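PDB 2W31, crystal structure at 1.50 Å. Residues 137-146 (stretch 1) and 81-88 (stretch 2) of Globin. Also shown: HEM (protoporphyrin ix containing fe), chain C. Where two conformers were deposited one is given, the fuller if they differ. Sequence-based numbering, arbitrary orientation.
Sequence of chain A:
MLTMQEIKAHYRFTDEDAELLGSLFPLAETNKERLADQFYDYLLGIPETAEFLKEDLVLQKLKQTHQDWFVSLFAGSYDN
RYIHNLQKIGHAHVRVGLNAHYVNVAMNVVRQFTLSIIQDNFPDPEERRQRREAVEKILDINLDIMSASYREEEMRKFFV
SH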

# COMPACT_ATOMS: atom_id res chain seq x y z
N LYS A 137 -1.38 -6.77 4.79
CA LYS A 137 -1.84 -6.13 6.01
C LYS A 137 -0.68 -5.52 6.83
O LYS A 137 -0.74 -4.38 7.23
CB LYS A 137 -2.63 -7.12 6.88
CG LYS A 137 -3.99 -7.48 6.33
CD LYS A 137 -4.60 -8.54 7.21
CE LYS A 137 -5.57 -9.40 6.43
NZ LYS A 137 -6.07 -10.60 7.18
N ILE A 138 0.38 -6.28 7.07
CA ILE A 138 1.46 -5.71 7.89
C ILE A 138 2.16 -4.53 7.20
O ILE A 138 2.49 -3.53 7.85
CB ILE A 138 2.43 -6.80 8.43
CG1 ILE A 138 3.19 -6.27 9.65
CG2 ILE A 138 3.41 -7.36 7.36
CD1 ILE A 138 2.30 -5.96 10.83
N LEU A 139 2.37 -4.64 5.90
CA LEU A 139 3.01 -3.50 5.17
C LEU A 139 2.08 -2.28 5.24
O LEU A 139 2.54 -1.15 5.48
CB LEU A 139 3.32 -3.84 3.70
CG LEU A 139 4.34 -4.96 3.54
CD1 LEU A 139 4.49 -5.26 2.06
CD2 LEU A 139 5.65 -4.53 4.13
N ASP A 140 0.78 -2.49 4.99
CA ASP A 140 -0.18 -1.36 5.03
C ASP A 140 -0.30 -0.75 6.43
O ASP A 140 -0.41 0.48 6.55
CB ASP A 140 -1.55 -1.76 4.43
CG ASP A 140 -1.53 -1.82 2.90
OD1 ASP A 140 -0.47 -1.52 2.28
OD2 ASP A 140 -2.58 -2.20 2.34
N ILE A 141 -0.25 -1.58 7.47
CA ILE A 141 -0.23 -1.07 8.85
C ILE A 141 1.02 -0.23 9.09
O ILE A 141 0.93 0.88 9.63
CB ILE A 141 -0.35 -2.23 9.88
CG1 ILE A 141 -1.77 -2.82 9.82
CG2 ILE A 141 0.07 -1.77 11.32
CD1 ILE A 141 -1.98 -4.19 10.52
N ASN A 142 2.19 -0.72 8.64
CA ASN A 142 3.43 0.05 8.78
C ASN A 142 3.34 1.42 8.10
O ASN A 142 3.68 2.45 8.67
CB ASN A 142 4.63 -0.76 8.27
CG ASN A 142 5.20 -1.71 9.32
OD1 ASN A 142 6.34 -1.51 9.78
ND2 ASN A 142 4.42 -2.71 9.73
N LEU A 143 2.88 1.41 6.85
CA LEU A 143 2.76 2.65 6.09
C LEU A 143 1.74 3.61 6.73
O LEU A 143 1.95 4.84 6.78
CB LEU A 143 2.32 2.30 4.65
CG LEU A 143 2.14 3.49 3.70
CD1 LEU A 143 3.42 4.32 3.54
CD2 LEU A 143 1.67 2.97 2.33
N ASP A 144 0.67 3.06 7.28
CA ASP A 144 -0.41 3.85 7.92
C ASP A 144 0.19 4.60 9.12
O ASP A 144 0.08 5.84 9.24
CB ASP A 144 -1.50 2.86 8.33
CG ASP A 144 -2.75 3.50 8.98
OD1 ASP A 144 -2.74 4.72 9.38
OD2 ASP A 144 -3.76 2.75 9.12
N ILE A 145 0.87 3.88 10.01
CA ILE A 145 1.38 4.49 11.25
C ILE A 145 2.49 5.50 10.94
O ILE A 145 2.54 6.60 11.52
CB ILE A 145 1.87 3.40 12.23
CG1 ILE A 145 0.69 2.59 12.78
CG2 ILE A 145 2.68 4.05 13.37
CD1 ILE A 145 1.04 1.17 13.22
N MET A 146 3.36 5.16 10.00
CA MET A 146 4.43 6.09 9.58
C MET A 146 3.84 7.36 8.96
O MET A 146 4.35 8.49 9.22
CB MET A 146 5.40 5.41 8.61
CG MET A 146 6.30 4.36 9.26
SD MET A 146 7.53 3.68 8.14
CE MET A 146 8.68 5.04 7.89
CHA HEM C . 15.94 5.76 9.61
CHB HEM C . 12.71 2.44 8.28
CHC HEM C . 12.17 4.80 4.08
CHD HEM C . 16.26 7.21 4.97
C1A HEM C . 15.11 4.66 9.63
C2A HEM C . 14.92 3.75 10.75
C3A HEM C . 14.05 2.81 10.38
C4A HEM C . 13.64 3.13 9.01
CMA HEM C . 13.51 1.62 11.19
CAA HEM C . 15.63 3.88 12.13
CBA HEM C . 14.85 4.99 12.84
CGA HEM C . 15.05 5.06 14.34
O1A HEM C . 14.58 4.16 15.08
O2A HEM C . 15.68 6.06 14.79
C1B HEM C . 12.18 2.88 7.08
C2B HEM C . 11.00 2.35 6.41
C3B HEM C . 10.84 3.00 5.25
C4B HEM C . 11.95 3.94 5.12
CMB HEM C . 10.12 1.25 7.03
CAB HEM C . 9.77 2.82 4.18
CBB HEM C . 9.34 1.59 3.82
C1C HEM C . 13.28 5.60 3.92
C2C HEM C . 13.65 6.31 2.72
C3C HEM C . 14.80 6.95 2.95
C4C HEM C . 15.18 6.68 4.32
CMC HEM C . 12.88 6.32 1.40
CAC HEM C . 15.56 7.83 1.95
CBC HEM C . 16.85 7.67 1.64
C1D HEM C . 16.47 7.15 6.33
C2D HEM C . 17.43 7.98 7.07
C3D HEM C . 17.33 7.54 8.52
C4D HEM C . 16.35 6.46 8.51
CMD HEM C . 18.30 9.09 6.50
CAD HEM C . 18.13 8.07 9.74
CBD HEM C . 17.60 9.39 10.26
CGD HEM C . 18.64 9.97 11.20
O1D HEM C . 19.79 10.24 10.77
O2D HEM C . 18.30 10.18 12.38
NA HEM C . 14.32 4.26 8.57
NB HEM C . 12.73 3.84 6.27
NC HEM C . 14.23 5.84 4.90
ND HEM C . 15.87 6.29 7.22
FE HEM C . 14.29 5.04 6.72
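Stretch 2, residues 81-88: RYIHNLQK

Residues 81-88 are helical throughout, with phi near -63° and psi near -40°, and i to i+4 bonds such as Leu 86 N to Tyr 82 O (3.1 Å). The helix axis passes 8.9 Å from that of 137-146, the N-to-C directions diverging by 54° (signed angle -54°). The closest CA pair is Met 146 and Gln 87, 6.0 Å apart.

Leu 86 and Ile 145 point their CA-to-CB bonds toward the opposing helix and lose the most surface to it. Leu 86 is m,t (-82°, 168°); Ile 145 CG2 packs 3.5 Å from Leu 86 CB, and Ile 145 CD1, carried by an m,t chain, touches both Leu 86 CD1 (3.6 Å) and Ile 83 CG1 (4.2 Å). Leu 86 CD2 also comes within 3.0 Å of Asn 142 OD1, a tight contact.

Tyr 82 starts sideways, but chi1 t (-175°) with chi2 80° brings its hydroxyl to stretch 1. There Asn 142 ND2 donates to Tyr 82 OH (3.1 Å, 168°), near the ring plane at its edge. The same ND2 donates to Ile 138 O at 2.8 Å, so chi1 m (-85°) with chi2 -113° directs ND2 to both acceptors. Ile 138, t,p, places CD1 4.1 Å from Tyr 82 CE2.

Gln 87 points away, yet a water links its NE2 (3.4 Å from the water O, weak) to Ile 145 O (3.1 Å from the water O).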

# COMPACT_ATOMS: atom_id res chain seq x y z
N ARG A 81 3.86 -1.96 21.97
CA ARG A 81 5.28 -1.66 21.80
C ARG A 81 5.68 -1.52 20.31
O ARG A 81 6.47 -0.65 19.91
CB ARG A 81 6.09 -2.75 22.46
CG ARG A 81 7.57 -2.53 22.52
CD ARG A 81 8.19 -3.55 23.48
NE ARG A 81 9.64 -3.61 23.37
CZ ARG A 81 10.34 -4.75 23.44
NH1 ARG A 81 9.71 -5.91 23.60
NH2 ARG A 81 11.67 -4.71 23.34
N TYR A 82 5.15 -2.43 19.50
CA TYR A 82 5.42 -2.38 18.07
C TYR A 82 4.91 -1.08 17.44
O TYR A 82 5.62 -0.48 16.62
CB TYR A 82 4.76 -3.61 17.43
CG TYR A 82 5.04 -3.81 15.95
CD1 TYR A 82 6.23 -4.36 15.52
CD2 TYR A 82 4.07 -3.48 14.99
CE1 TYR A 82 6.49 -4.56 14.16
CE2 TYR A 82 4.31 -3.67 13.63
CZ TYR A 82 5.52 -4.20 13.21
OH TYR A 82 5.78 -4.43 11.86
N ILE A 83 3.68 -0.67 17.77
CA ILE A 83 3.15 0.59 17.23
C ILE A 83 3.96 1.81 17.70
O ILE A 83 4.19 2.75 16.93
CB ILE A 83 1.63 0.78 17.51
CG1 ILE A 83 1.21 2.24 17.27
CG2 ILE A 83 1.29 0.37 18.92
CD1 ILE A 83 -0.26 2.45 17.17
N HIS A 84 4.39 1.79 18.95
CA HIS A 84 5.14 2.92 19.47
C HIS A 84 6.43 3.06 18.71
O HIS A 84 6.85 4.16 18.36
CB HIS A 84 5.40 2.72 20.96
CG HIS A 84 4.14 2.69 21.78
ND1 HIS A 84 2.94 3.18 21.31
CD2 HIS A 84 3.90 2.24 23.03
CE1 HIS A 84 2.01 3.02 22.23
NE2 HIS A 84 2.57 2.46 23.29
N ASN A 85 7.07 1.93 18.44
CA ASN A 85 8.30 1.92 17.68
C ASN A 85 8.11 2.44 16.25
O ASN A 85 8.98 3.17 15.74
CB ASN A 85 8.90 0.52 17.67
CG ASN A 85 10.30 0.53 17.17
OD1 ASN A 85 11.17 1.20 17.75
ND2 ASN A 85 10.54 -0.15 16.07
N LEU A 86 7.00 2.09 15.61
CA LEU A 86 6.69 2.62 14.27
C LEU A 86 6.49 4.13 14.26
O LEU A 86 6.90 4.82 13.31
CB LEU A 86 5.46 1.92 13.69
CG LEU A 86 5.70 0.56 13.04
CD1 LEU A 86 4.39 -0.10 12.78
CD2 LEU A 86 6.46 0.76 11.75
N GLN A 87 5.87 4.64 15.32
CA GLN A 87 5.66 6.09 15.45
C GLN A 87 7.04 6.75 15.52
O GLN A 87 7.26 7.79 14.90
CB GLN A 87 4.82 6.41 16.70
CG GLN A 87 3.42 5.82 16.64
CD GLN A 87 2.54 6.08 17.85
OE1 GLN A 87 2.91 5.79 18.99
NE2 GLN A 87 1.34 6.58 17.59
N LYS A 88 7.97 6.12 16.24
CA LYS A 88 9.34 6.63 16.35
C LYS A 88 10.04 6.65 15.01
O LYS A 88 10.71 7.63 14.64
CB LYS A 88 10.13 5.75 17.34
CG LYS A 88 11.61 6.07 17.48
CD LYS A 88 12.27 5.22 18.57
CE LYS A 88 13.78 5.38 18.52
NZ LYS A 88 14.45 4.05 18.63
O HOH W 1 1.14 7.14 14.22